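Local coordinates for protein fructokinase (Xylella fastidiosa Temecula1, PDB 3LJS) that probably transfers a phosphate group from ATP to fructose, as a fructokinase of the PfkB carbohydrate kinase family, at residues A88-F94 against F107-A113; E12-D16 against F64-L68; F165-F169 against L184-L188. All coordinates share one frame. Residue numbers count along the deposited sequence, not the author numbering.

Contact 1: residues A88-F94 against F107-A113; sequences AKTALAF and FYRPPAA
Y108 lays its ring beside that of F94, CE2 of Y108 to CE2 of F94 at 3.7 Å, with centroids 5.6 Å apart and planes at 68°, an oblique pair; chi1 is m in both. The rings belong to the antiparallel beta hairpin of strands 92-97 and 103-108, here at its open end. A93 faces F107 as a non-hydrogen-bonded pair, CA to CA 4.6 Å, and A93 CB meets F107 CE1 at 3.5 Å on the sheet face away from Y108. Next to it, Y108 N donates to L92 O at 2.9 Å and 171°, while F107 CA makes a CA-H...O contact to the same L92 O at 3.4 Å. Beyond Y108 segment 107-113 bows out through R109 (phi/psi -145/3), P110 and P111, then returns at A113 (-56/-46): A113 N donates to K89 O at 2.8 Å, A112 CA lies 3.3 Å from K89 O, and A91 CB touches A112 CB at 3.6 Å. R109, extended with chi1 to chi3 all t, runs its CD past A91 CB at 3.9 Å to a salt bridge with D114. Y108 OH hydrogen-bonds T90 O of the second subunit, and the F94 ring meets F64 of that subunit edge-to-face. Two backbone bonds thus clamp the bow at both ends, small alanines let the two segments approach closely, and the face carrying F94 and Y108 meets the second subunit.

Contact 2: residues E12-D16 against F64-L68; sequences EALID and FGDFL
I15 dominates this contact, with chi1 and chi2 both m so that its longer branch reaches the helix. I15 CG1 lies 3.6 Å from F64 CB, and I15 CD1 touches F67 CD2 at 3.5 Å, near the plane of that ring, and L68 CD2 at 3.8 Å. F67 takes chi1 t, whereas F64 and L68 take m. L68, with chi2 t, spreads its methyls along segment 12-16: CD1 is 3.7 Å from A13 O and 4.1 Å from A13 CB, and CD2 is 3.6 Å from L14 O. L14 (p,p) points its CA-to-CB bond away. Extended strand 14-16 crosses regular helix 64-68 almost at right angles (94°), with axes 8.6 Å apart; I15 CA sits 7.0 Å from F64 CA, and A13 CA 7.2 Å from L68 CA. The helix covers one face of the four-stranded lid sheet, with Q33 and A35 of strand 30-36 alongside. With no hydrogen bond between the segments, the contact is van der Waals, apolar groups meeting each other and backbone carbonyl oxygens.

Contact 3: residues F165-F169 against L184-L188; sequences FDLNF and LWKGL. With PO4 (phosphate ion), chain C.
The strangest residue is N168 (phi/psi 52/46), in the left-handed helical region just past strand 162-166. On the side away from the helix its ND2 donates to O2 of the phosphate ion (probably from the crystallisation liquor) at 2.7 Å. F165, chi1 t, slides its ring against the backbone of helix 184-188 at G187, CD2 to G187 C 3.8 Å and CE2 to L188 N 3.7 Å, with F165 CA 7.0 Å from L188 CA. A CB on G187 would point at the ring, a tight 3.1 Å from F165 CE2; its absence makes room. L184 (m,t) sets CD1 over the face of the F169 ring, 4.0 Å from its centroid, a CH-pi contact, and CD2 4.0 Å from L167 CD1. L188 CD2 meets F165 CD2 at 3.8 Å and L167 CD1 at 4.3 Å. F169 directly precedes R170, an ATP-binding residue. The helix packs on the strand's end and the loop leaving it, within the beta-alpha-beta unit of strand 162-166, helix 181-189 and strand 193-197 of the ribokinase-type alpha/beta fold.

How the contacts relate
All three contacts are buried, in different layers. Contacts 1 and 2 share the four-stranded lid sheet: strands 14-19 and 92-97 are neighbours, A93 N lying 2.8 Å from I15 O, a probable hydrogen bond. Contact 1 pairs backbones, mixes polar with aromatic contacts and, like contact 2, reaches the second subunit. Contact 3, its centre about 21 and 23 Å from those of contacts 1 and 2, lies in the large sheet's layer, nearer the chain's centre (about 11 Å, against 18 and 16 Å), untouched by the other subunit. Like contact 2 it lacks cross-segment hydrogen bonds, but its helix packs on a strand end and the loop after it, with a ring-methyl contact beside ATP-binding R170.

Contact 1: residues A88-F94 against F107-A113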
ATOM      1  N   ALA B  88       8.808  -6.208   6.039  1.00 28.17           N
ATOM      2  CA  ALA B  88       8.180  -5.252   5.143  1.00 26.29           C
ATOM      3  C   ALA B  88       7.037  -5.924   4.399  1.00 26.33           C
ATOM      4  O   ALA B  88       6.968  -7.155   4.306  1.00 25.10           O
ATOM      5  CB  ALA B  88       9.205  -4.693   4.156  1.00 25.52           C
ATOM      6  N   LYS B  89       6.139  -5.104   3.872  1.00 24.79           N
ATOM      7  CA  LYS B  89       4.983  -5.599   3.144  1.00 24.42           C
ATOM      8  C   LYS B  89       5.300  -5.856   1.679  1.00 23.85           C
ATOM      9  O   LYS B  89       6.292  -5.355   1.137  1.00 23.22           O
ATOM     10  CB  LYS B  89       3.846  -4.577   3.220  1.00 26.23           C
ATOM     11  CG  LYS B  89       3.405  -4.209   4.631  1.00 29.53           C
ATOM     12  CD  LYS B  89       2.694  -5.367   5.296  1.00 32.53           C
ATOM     13  CE  LYS B  89       2.135  -4.974   6.653  1.00 35.12           C
ATOM     14  NZ  LYS B  89       1.483  -6.142   7.308  1.00 36.94           N
ATOM     15  N   THR B  90       4.442  -6.645   1.045  1.00 22.91           N
ATOM     16  CA  THR B  90       4.572  -6.941  -0.370  1.00 21.66           C
ATOM     17  C   THR B  90       4.310  -5.615  -1.078  1.00 21.85           C
ATOM     18  O   THR B  90       3.361  -4.903  -0.747  1.00 21.94           O
ATOM     19  CB  THR B  90       3.509  -7.958  -0.815  1.00 22.16           C
ATOM     20  OG1 THR B  90       3.687  -9.177  -0.084  1.00 22.92           O
ATOM     21  CG2 THR B  90       3.615  -8.227  -2.305  1.00 19.86           C
ATOM     22  N   ALA B  91       5.157  -5.274  -2.039  1.00 20.45           N
ATOM     23  CA  ALA B  91       4.994  -4.028  -2.773  1.00 19.65           C
ATOM     24  C   ALA B  91       3.670  -3.994  -3.525  1.00 22.03           C
ATOM     25  O   ALA B  91       3.160  -5.030  -3.973  1.00 21.90           O
ATOM     26  CB  ALA B  91       6.148  -3.848  -3.756  1.00 17.57           C
ATOM     27  N   LEU B  92       3.124  -2.791  -3.672  1.00 21.74           N
ATOM     28  CA  LEU B  92       1.871  -2.590  -4.384  1.00 23.51           C
ATOM     29  C   LEU B  92       2.090  -1.563  -5.481  1.00 24.64           C
ATOM     30  O   LEU B  92       2.798  -0.572  -5.289  1.00 24.30           O
ATOM     31  CB  LEU B  92       0.774  -2.075  -3.441  1.00 24.13           C
ATOM     32  CG  LEU B  92       0.396  -2.902  -2.214  1.00 23.79           C
ATOM     33  CD1 LEU B  92      -0.652  -2.128  -1.404  1.00 23.59           C
ATOM     34  CD2 LEU B  92      -0.143  -4.265  -2.635  1.00 22.97           C
ATOM     35  N   ALA B  93       1.484  -1.810  -6.634  1.00 23.90           N
ATOM     36  CA  ALA B  93       1.579  -0.901  -7.762  1.00 26.01           C
ATOM     37  C   ALA B  93       0.152  -0.560  -8.167  1.00 27.40           C
ATOM     38  O   ALA B  93      -0.540  -1.372  -8.781  1.00 27.55           O
ATOM     39  CB  ALA B  93       2.313  -1.571  -8.924  1.00 25.36           C
ATOM     40  N   PHE B  94      -0.299   0.632  -7.792  1.00 29.08           N
ATOM     41  CA  PHE B  94      -1.648   1.065  -8.127  1.00 29.34           C
ATOM     42  C   PHE B  94      -1.659   1.654  -9.530  1.00 31.40           C
ATOM     43  O   PHE B  94      -0.843   2.516  -9.859  1.00 31.56           O
ATOM     44  CB  PHE B  94      -2.137   2.095  -7.104  1.00 27.98           C
ATOM     45  CG  PHE B  94      -2.589   1.488  -5.808  1.00 27.38           C
ATOM     46  CD1 PHE B  94      -3.890   1.020  -5.665  1.00 25.86           C
ATOM     47  CD2 PHE B  94      -1.706   1.350  -4.742  1.00 26.96           C
ATOM     48  CE1 PHE B  94      -4.311   0.421  -4.484  1.00 25.79           C
ATOM     49  CE2 PHE B  94      -2.109   0.752  -3.556  1.00 27.37           C
ATOM     50  CZ  PHE B  94      -3.422   0.283  -3.424  1.00 28.71           C
ATOM     51  N   PHE B 107       3.211   3.741  -6.524  1.00 30.43           N
ATOM     52  CA  PHE B 107       3.879   2.601  -5.910  1.00 27.77           C
ATOM     53  C   PHE B 107       4.086   2.693  -4.406  1.00 27.01           C
ATOM     54  O   PHE B 107       4.411   3.756  -3.873  1.00 27.20           O
ATOM     55  CB  PHE B 107       5.258   2.399  -6.546  1.00 28.45           C
ATOM     56  CG  PHE B 107       5.221   2.093  -8.012  1.00 28.00           C
ATOM     57  CD1 PHE B 107       4.941   0.809  -8.460  1.00 29.49           C
ATOM     58  CD2 PHE B 107       5.486   3.089  -8.947  1.00 30.35           C
ATOM     59  CE1 PHE B 107       4.926   0.514  -9.824  1.00 30.84           C
ATOM     60  CE2 PHE B 107       5.473   2.807 -10.313  1.00 31.82           C
ATOM     61  CZ  PHE B 107       5.192   1.514 -10.750  1.00 30.81           C
ATOM     62  N   TYR B 108       3.895   1.567  -3.727  1.00 24.06           N
ATOM     63  CA  TYR B 108       4.154   1.483  -2.302  1.00 24.35           C
ATOM     64  C   TYR B 108       5.411   0.619  -2.284  1.00 25.85           C
ATOM     65  O   TYR B 108       5.354  -0.589  -2.018  1.00 20.72           O
ATOM     66  CB  TYR B 108       2.986   0.811  -1.561  1.00 23.71           C
ATOM     67  CG  TYR B 108       1.862   1.786  -1.269  1.00 22.59           C
ATOM     68  CD1 TYR B 108       1.659   2.283   0.021  1.00 22.50           C
ATOM     69  CD2 TYR B 108       1.078   2.300  -2.304  1.00 22.46           C
ATOM     70  CE1 TYR B 108       0.704   3.277   0.269  1.00 22.12           C
ATOM     71  CE2 TYR B 108       0.124   3.293  -2.068  1.00 22.86           C
ATOM     72  CZ  TYR B 108      -0.050   3.780  -0.780  1.00 22.15           C
ATOM     73  OH  TYR B 108      -0.942   4.803  -0.559  1.00 21.40           O
ATOM     74  N   ARG B 109       6.550   1.241  -2.598  1.00 28.65           N
ATOM     75  CA  ARG B 109       7.793   0.491  -2.644  1.00 35.41           C
ATOM     76  C   ARG B 109       9.130   1.108  -2.218  1.00 41.73           C
ATOM     77  O   ARG B 109      10.162   0.458  -2.365  1.00 48.18           O
ATOM     78  CB  ARG B 109       7.956  -0.139  -4.034  1.00 30.76           C
ATOM     79  CG  ARG B 109       9.132  -1.106  -4.145  1.00 29.05           C
ATOM     80  CD  ARG B 109       9.063  -1.886  -5.433  1.00 27.07           C
ATOM     81  NE  ARG B 109      10.121  -2.879  -5.552  1.00 25.54           N
ATOM     82  CZ  ARG B 109      11.334  -2.636  -6.038  1.00 26.74           C
ATOM     83  NH1 ARG B 109      11.664  -1.418  -6.451  1.00 23.17           N
ATOM     84  NH2 ARG B 109      12.208  -3.629  -6.150  1.00 26.44           N
ATOM     85  N   PRO B 110       9.169   2.363  -1.733  1.00 46.59           N
ATOM     86  CA  PRO B 110      10.556   2.692  -1.381  1.00 45.61           C
ATOM     87  C   PRO B 110      10.965   1.511  -0.487  1.00 42.88           C
ATOM     88  O   PRO B 110      12.075   0.994  -0.608  1.00 44.87           O
ATOM     89  CB  PRO B 110      10.419   4.010  -0.626  1.00 49.56           C
ATOM     90  CG  PRO B 110       9.256   4.666  -1.339  1.00 49.89           C
ATOM     91  CD  PRO B 110       8.269   3.515  -1.519  1.00 49.10           C
ATOM     92  N   PRO B 111      10.058   1.080   0.427  1.00 39.06           N
ATOM     93  CA  PRO B 111      10.288  -0.055   1.331  1.00 33.35           C
ATOM     94  C   PRO B 111       9.323  -1.169   0.894  1.00 30.16           C
ATOM     95  O   PRO B 111       8.149  -0.904   0.623  1.00 27.33           O
ATOM     96  CB  PRO B 111       9.923   0.510   2.690  1.00 36.90           C
ATOM     97  CG  PRO B 111       8.729   1.325   2.369  1.00 36.70           C
ATOM     98  CD  PRO B 111       9.063   1.990   1.029  1.00 35.84           C
ATOM     99  N   ALA B 112       9.819  -2.397   0.799  1.00 25.32           N
ATOM    100  CA  ALA B 112       8.993  -3.529   0.395  1.00 24.48           C
ATOM    101  C   ALA B 112       9.747  -4.840   0.604  1.00 23.78           C
ATOM    102  O   ALA B 112      10.978  -4.864   0.652  1.00 23.54           O
ATOM    103  CB  ALA B 112       8.575  -3.388  -1.070  1.00 22.78           C
ATOM    104  N   ALA B 113       9.002  -5.931   0.713  1.00 21.74           N
ATOM    105  CA  ALA B 113       9.597  -7.236   0.940  1.00 21.08           C
ATOM    106  C   ALA B 113      10.645  -7.659  -0.087  1.00 21.54           C
ATOM    107  O   ALA B 113      11.720  -8.139   0.286  1.00 21.09           O
ATOM    108  CB  ALA B 113       8.500  -8.290   1.017  1.00 20.56           C
TER

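Contact 2: residues E12-D16 against F64-L68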
ATOM      1  N   GLU B  12      11.577  -8.875  -8.287  1.00 20.46           N
ATOM      2  CA  GLU B  12      10.349  -8.556  -7.605  1.00 22.22           C
ATOM      3  C   GLU B  12       9.097  -9.181  -8.183  1.00 21.77           C
ATOM      4  O   GLU B  12       8.940  -9.320  -9.399  1.00 20.97           O
ATOM      5  CB  GLU B  12      10.165  -7.033  -7.537  1.00 27.92           C
ATOM      6  CG  GLU B  12       9.558  -6.386  -8.784  1.00 34.38           C
ATOM      7  CD  GLU B  12      10.502  -6.345  -9.983  1.00 39.70           C
ATOM      8  OE1 GLU B  12      11.637  -6.869  -9.887  1.00 42.16           O
ATOM      9  OE2 GLU B  12      10.103  -5.781 -11.032  1.00 40.90           O
ATOM     10  N   ALA B  13       8.229  -9.576  -7.265  1.00 20.42           N
ATOM     11  CA  ALA B  13       6.920 -10.122  -7.554  1.00 20.23           C
ATOM     12  C   ALA B  13       6.108  -9.182  -6.663  1.00 20.75           C
ATOM     13  O   ALA B  13       6.449  -8.987  -5.494  1.00 22.36           O
ATOM     14  CB  ALA B  13       6.807 -11.565  -7.063  1.00 17.03           C
ATOM     15  N   LEU B  14       5.074  -8.565  -7.209  1.00 21.35           N
ATOM     16  CA  LEU B  14       4.269  -7.642  -6.421  1.00 22.52           C
ATOM     17  C   LEU B  14       2.829  -7.671  -6.882  1.00 24.02           C
ATOM     18  O   LEU B  14       2.490  -8.394  -7.819  1.00 24.00           O
ATOM     19  CB  LEU B  14       4.830  -6.221  -6.540  1.00 21.91           C
ATOM     20  CG  LEU B  14       5.183  -5.719  -7.946  1.00 24.97           C
ATOM     21  CD1 LEU B  14       3.928  -5.529  -8.787  1.00 25.81           C
ATOM     22  CD2 LEU B  14       5.931  -4.396  -7.821  1.00 28.15           C
ATOM     23  N   ILE B  15       1.986  -6.879  -6.224  1.00 22.75           N
ATOM     24  CA  ILE B  15       0.572  -6.816  -6.566  1.00 23.51           C
ATOM     25  C   ILE B  15       0.248  -5.580  -7.387  1.00 24.28           C
ATOM     26  O   ILE B  15       0.580  -4.459  -6.993  1.00 25.02           O
ATOM     27  CB  ILE B  15      -0.314  -6.782  -5.295  1.00 23.29           C
ATOM     28  CG1 ILE B  15      -0.080  -8.039  -4.455  1.00 23.19           C
ATOM     29  CG2 ILE B  15      -1.777  -6.655  -5.679  1.00 23.39           C
ATOM     30  CD1 ILE B  15      -0.445  -9.328  -5.150  1.00 23.69           C
ATOM     31  N   ASP B  16      -0.375  -5.786  -8.543  1.00 25.14           N
ATOM     32  CA  ASP B  16      -0.800  -4.668  -9.374  1.00 26.26           C
ATOM     33  C   ASP B  16      -2.252  -4.457  -8.956  1.00 27.79           C
ATOM     34  O   ASP B  16      -3.071  -5.371  -9.092  1.00 27.20           O
ATOM     35  CB  ASP B  16      -0.762  -5.010 -10.872  1.00 28.65           C
ATOM     36  CG  ASP B  16       0.653  -5.120 -11.427  1.00 30.83           C
ATOM     37  OD1 ASP B  16       1.508  -4.285 -11.073  1.00 32.68           O
ATOM     38  OD2 ASP B  16       0.901  -6.033 -12.241  1.00 32.20           O
ATOM     39  N   PHE B  64      -0.956 -10.661   0.620  1.00 28.29           N
ATOM     40  CA  PHE B  64      -0.534 -10.504  -0.762  1.00 26.99           C
ATOM     41  C   PHE B  64       0.621 -11.429  -1.106  1.00 26.45           C
ATOM     42  O   PHE B  64       0.698 -11.952  -2.219  1.00 25.07           O
ATOM     43  CB  PHE B  64      -0.168  -9.048  -1.030  1.00 26.06           C
ATOM     44  CG  PHE B  64      -1.335  -8.114  -0.909  1.00 27.20           C
ATOM     45  CD1 PHE B  64      -2.485  -8.328  -1.660  1.00 27.95           C
ATOM     46  CD2 PHE B  64      -1.293  -7.032  -0.038  1.00 28.99           C
ATOM     47  CE1 PHE B  64      -3.583  -7.477  -1.551  1.00 29.46           C
ATOM     48  CE2 PHE B  64      -2.383  -6.172   0.081  1.00 29.87           C
ATOM     49  CZ  PHE B  64      -3.531  -6.394  -0.678  1.00 29.40           C
ATOM     50  N   GLY B  65       1.511 -11.636  -0.144  1.00 26.22           N
ATOM     51  CA  GLY B  65       2.636 -12.524  -0.366  1.00 25.57           C
ATOM     52  C   GLY B  65       2.112 -13.935  -0.561  1.00 27.42           C
ATOM     53  O   GLY B  65       2.593 -14.670  -1.425  1.00 26.80           O
ATOM     54  N   ASP B  66       1.123 -14.319   0.245  1.00 26.96           N
ATOM     55  CA  ASP B  66       0.533 -15.648   0.135  1.00 27.77           C
ATOM     56  C   ASP B  66      -0.119 -15.797  -1.234  1.00 26.42           C
ATOM     57  O   ASP B  66      -0.060 -16.864  -1.846  1.00 27.27           O
ATOM     58  CB  ASP B  66      -0.525 -15.878   1.221  1.00 29.65           C
ATOM     59  CG  ASP B  66       0.057 -15.864   2.623  1.00 34.10           C
ATOM     60  OD1 ASP B  66       1.261 -16.166   2.778  1.00 33.69           O
ATOM     61  OD2 ASP B  66      -0.701 -15.565   3.576  1.00 33.59           O
ATOM     62  N   PHE B  67      -0.744 -14.721  -1.705  1.00 24.41           N
ATOM     63  CA  PHE B  67      -1.406 -14.726  -3.005  1.00 24.28           C
ATOM     64  C   PHE B  67      -0.404 -14.966  -4.125  1.00 23.73           C
ATOM     65  O   PHE B  67      -0.661 -15.737  -5.053  1.00 23.72           O
ATOM     66  CB  PHE B  67      -2.108 -13.393  -3.253  1.00 23.40           C
ATOM     67  CG  PHE B  67      -2.669 -13.255  -4.640  1.00 24.94           C
ATOM     68  CD1 PHE B  67      -3.738 -14.043  -5.056  1.00 26.53           C
ATOM     69  CD2 PHE B  67      -2.141 -12.321  -5.525  1.00 25.21           C
ATOM     70  CE1 PHE B  67      -4.275 -13.900  -6.335  1.00 26.97           C
ATOM     71  CE2 PHE B  67      -2.669 -12.169  -6.803  1.00 26.91           C
ATOM     72  CZ  PHE B  67      -3.738 -12.958  -7.210  1.00 26.70           C
ATOM     73  N   LEU B  68       0.732 -14.287  -4.043  1.00 23.14           N
ATOM     74  CA  LEU B  68       1.774 -14.436  -5.051  1.00 22.23           C
ATOM     75  C   LEU B  68       2.376 -15.840  -4.997  1.00 22.23           C
ATOM     76  O   LEU B  68       2.598 -16.466  -6.030  1.00 23.57           O
ATOM     77  CB  LEU B  68       2.857 -13.379  -4.833  1.00 20.91           C
ATOM     78  CG  LEU B  68       2.391 -11.945  -5.118  1.00 21.07           C
ATOM     79  CD1 LEU B  68       3.463 -10.953  -4.706  1.00 19.44           C
ATOM     80  CD2 LEU B  68       2.072 -11.800  -6.600  1.00 21.76           C
TER

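Contact 3: residues F165-F169 against L184-L188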
ATOM      1  N   PHE B 165      19.122  -9.904 -19.276  1.00 19.14           N
ATOM      2  CA  PHE B 165      18.799  -8.667 -18.581  1.00 19.63           C
ATOM      3  C   PHE B 165      17.845  -7.802 -19.411  1.00 20.31           C
ATOM      4  O   PHE B 165      18.199  -7.326 -20.487  1.00 20.87           O
ATOM      5  CB  PHE B 165      20.105  -7.911 -18.271  1.00 19.57           C
ATOM      6  CG  PHE B 165      19.917  -6.619 -17.509  1.00 21.01           C
ATOM      7  CD1 PHE B 165      19.026  -6.538 -16.446  1.00 21.66           C
ATOM      8  CD2 PHE B 165      20.677  -5.494 -17.829  1.00 21.87           C
ATOM      9  CE1 PHE B 165      18.894  -5.354 -15.708  1.00 25.69           C
ATOM     10  CE2 PHE B 165      20.554  -4.307 -17.099  1.00 22.77           C
ATOM     11  CZ  PHE B 165      19.662  -4.237 -16.037  1.00 24.56           C
ATOM     12  N   ASP B 166      16.622  -7.637 -18.918  1.00 19.73           N
ATOM     13  CA  ASP B 166      15.625  -6.803 -19.590  1.00 21.73           C
ATOM     14  C   ASP B 166      15.601  -5.536 -18.733  1.00 21.03           C
ATOM     15  O   ASP B 166      15.104  -5.557 -17.607  1.00 19.29           O
ATOM     16  CB  ASP B 166      14.253  -7.491 -19.577  1.00 23.68           C
ATOM     17  CG  ASP B 166      13.180  -6.689 -20.305  1.00 28.54           C
ATOM     18  OD1 ASP B 166      12.020  -7.154 -20.344  1.00 31.00           O
ATOM     19  OD2 ASP B 166      13.485  -5.599 -20.840  1.00 27.30           O
ATOM     20  N   LEU B 167      16.154  -4.449 -19.260  1.00 21.44           N
ATOM     21  CA  LEU B 167      16.241  -3.198 -18.509  1.00 23.62           C
ATOM     22  C   LEU B 167      14.958  -2.901 -17.749  1.00 23.99           C
ATOM     23  O   LEU B 167      14.964  -2.817 -16.515  1.00 24.17           O
ATOM     24  CB  LEU B 167      16.595  -2.034 -19.441  1.00 25.45           C
ATOM     25  CG  LEU B 167      17.461  -0.949 -18.791  1.00 27.85           C
ATOM     26  CD1 LEU B 167      18.773  -1.561 -18.335  1.00 31.29           C
ATOM     27  CD2 LEU B 167      17.728   0.181 -19.771  1.00 27.06           C
ATOM     28  N   ASN B 168      13.858  -2.740 -18.478  1.00 24.31           N
ATOM     29  CA  ASN B 168      12.577  -2.478 -17.838  1.00 26.35           C
ATOM     30  C   ASN B 168      12.727  -1.294 -16.875  1.00 26.01           C
ATOM     31  O   ASN B 168      12.256  -1.331 -15.736  1.00 24.75           O
ATOM     32  CB  ASN B 168      12.145  -3.731 -17.078  1.00 29.65           C
ATOM     33  CG  ASN B 168      10.652  -3.831 -16.928  1.00 33.91           C
ATOM     34  OD1 ASN B 168      10.098  -3.528 -15.867  1.00 39.43           O
ATOM     35  ND2 ASN B 168       9.982  -4.251 -17.995  1.00 32.53           N
ATOM     36  N   PHE B 169      13.386  -0.244 -17.352  1.00 24.94           N
ATOM     37  CA  PHE B 169      13.646   0.948 -16.554  1.00 26.03           C
ATOM     38  C   PHE B 169      12.394   1.747 -16.184  1.00 26.01           C
ATOM     39  O   PHE B 169      11.654   2.210 -17.050  1.00 25.35           O
ATOM     40  CB  PHE B 169      14.644   1.840 -17.302  1.00 26.56           C
ATOM     41  CG  PHE B 169      15.168   2.992 -16.493  1.00 26.07           C
ATOM     42  CD1 PHE B 169      15.452   2.845 -15.140  1.00 26.10           C
ATOM     43  CD2 PHE B 169      15.411   4.224 -17.099  1.00 27.47           C
ATOM     44  CE1 PHE B 169      15.972   3.912 -14.398  1.00 28.73           C
ATOM     45  CE2 PHE B 169      15.930   5.297 -16.370  1.00 28.21           C
ATOM     46  CZ  PHE B 169      16.211   5.142 -15.019  1.00 27.87           C
ATOM     47  N   LEU B 184      22.741   0.699 -14.079  1.00 22.58           N
ATOM     48  CA  LEU B 184      22.214   0.170 -15.324  1.00 24.09           C
ATOM     49  C   LEU B 184      23.357  -0.315 -16.212  1.00 24.63           C
ATOM     50  O   LEU B 184      23.295  -1.417 -16.753  1.00 24.12           O
ATOM     51  CB  LEU B 184      21.384   1.234 -16.051  1.00 23.66           C
ATOM     52  CG  LEU B 184      20.153   1.716 -15.271  1.00 25.92           C
ATOM     53  CD1 LEU B 184      19.404   2.775 -16.073  1.00 23.23           C
ATOM     54  CD2 LEU B 184      19.243   0.528 -14.972  1.00 24.10           C
ATOM     55  N   TRP B 185      24.404   0.495 -16.360  1.00 25.10           N
ATOM     56  CA  TRP B 185      25.541   0.093 -17.189  1.00 24.56           C
ATOM     57  C   TRP B 185      26.245  -1.133 -16.616  1.00 24.41           C
ATOM     58  O   TRP B 185      26.709  -1.987 -17.364  1.00 23.80           O
ATOM     59  CB  TRP B 185      26.556   1.235 -17.341  1.00 25.21           C
ATOM     60  CG  TRP B 185      26.203   2.227 -18.414  1.00 26.69           C
ATOM     61  CD1 TRP B 185      25.887   3.547 -18.242  1.00 27.71           C
ATOM     62  CD2 TRP B 185      26.122   1.975 -19.822  1.00 26.71           C
ATOM     63  NE1 TRP B 185      25.613   4.131 -19.456  1.00 28.73           N
ATOM     64  CE2 TRP B 185      25.751   3.192 -20.443  1.00 28.53           C
ATOM     65  CE3 TRP B 185      26.327   0.842 -20.621  1.00 26.60           C
ATOM     66  CZ2 TRP B 185      25.580   3.305 -21.826  1.00 28.73           C
ATOM     67  CZ3 TRP B 185      26.157   0.955 -21.999  1.00 28.93           C
ATOM     68  CH2 TRP B 185      25.786   2.182 -22.586  1.00 28.96           C
ATOM     69  N   LYS B 186      26.332  -1.219 -15.292  1.00 23.75           N
ATOM     70  CA  LYS B 186      26.984  -2.365 -14.678  1.00 24.49           C
ATOM     71  C   LYS B 186      26.193  -3.638 -14.963  1.00 23.30           C
ATOM     72  O   LYS B 186      26.767  -4.676 -15.304  1.00 23.85           O
ATOM     73  CB  LYS B 186      27.123  -2.177 -13.168  1.00 27.06           C
ATOM     74  CG  LYS B 186      27.834  -3.342 -12.501  1.00 30.95           C
ATOM     75  CD  LYS B 186      28.336  -2.982 -11.117  1.00 36.77           C
ATOM     76  CE  LYS B 186      29.141  -4.127 -10.513  1.00 39.03           C
ATOM     77  NZ  LYS B 186      29.713  -3.754  -9.186  1.00 40.51           N
ATOM     78  N   GLY B 187      24.875  -3.559 -14.820  1.00 21.50           N
ATOM     79  CA  GLY B 187      24.047  -4.718 -15.091  1.00 20.79           C
ATOM     80  C   GLY B 187      24.215  -5.129 -16.543  1.00 22.37           C
ATOM     81  O   GLY B 187      24.359  -6.316 -16.860  1.00 19.83           O
ATOM     82  N   LEU B 188      24.216  -4.133 -17.424  1.00 20.16           N
ATOM     83  CA  LEU B 188      24.371  -4.360 -18.857  1.00 20.86           C
ATOM     84  C   LEU B 188      25.691  -5.033 -19.215  1.00 21.23           C
ATOM     85  O   LEU B 188      25.750  -5.826 -20.155  1.00 21.52           O
ATOM     86  CB  LEU B 188      24.254  -3.031 -19.611  1.00 20.65           C
ATOM     87  CG  LEU B 188      22.840  -2.445 -19.673  1.00 21.51           C
ATOM     88  CD1 LEU B 188      22.885  -0.993 -20.159  1.00 21.24           C
ATOM     89  CD2 LEU B 188      21.993  -3.303 -20.609  1.00 18.07           C
TER
HETATM   90  P   PO4 C 501       6.278  -4.771 -16.927  1.00 70.90           P
HETATM   91  O1  PO4 C 501       5.089  -4.600 -17.802  1.00 71.27           O
HETATM   92  O2  PO4 C 501       7.430  -5.236 -17.741  1.00 70.53           O
HETATM   93  O3  PO4 C 501       6.614  -3.470 -16.290  1.00 71.61           O
HETATM   94  O4  PO4 C 501       5.977  -5.776 -15.875  1.00 70.65           O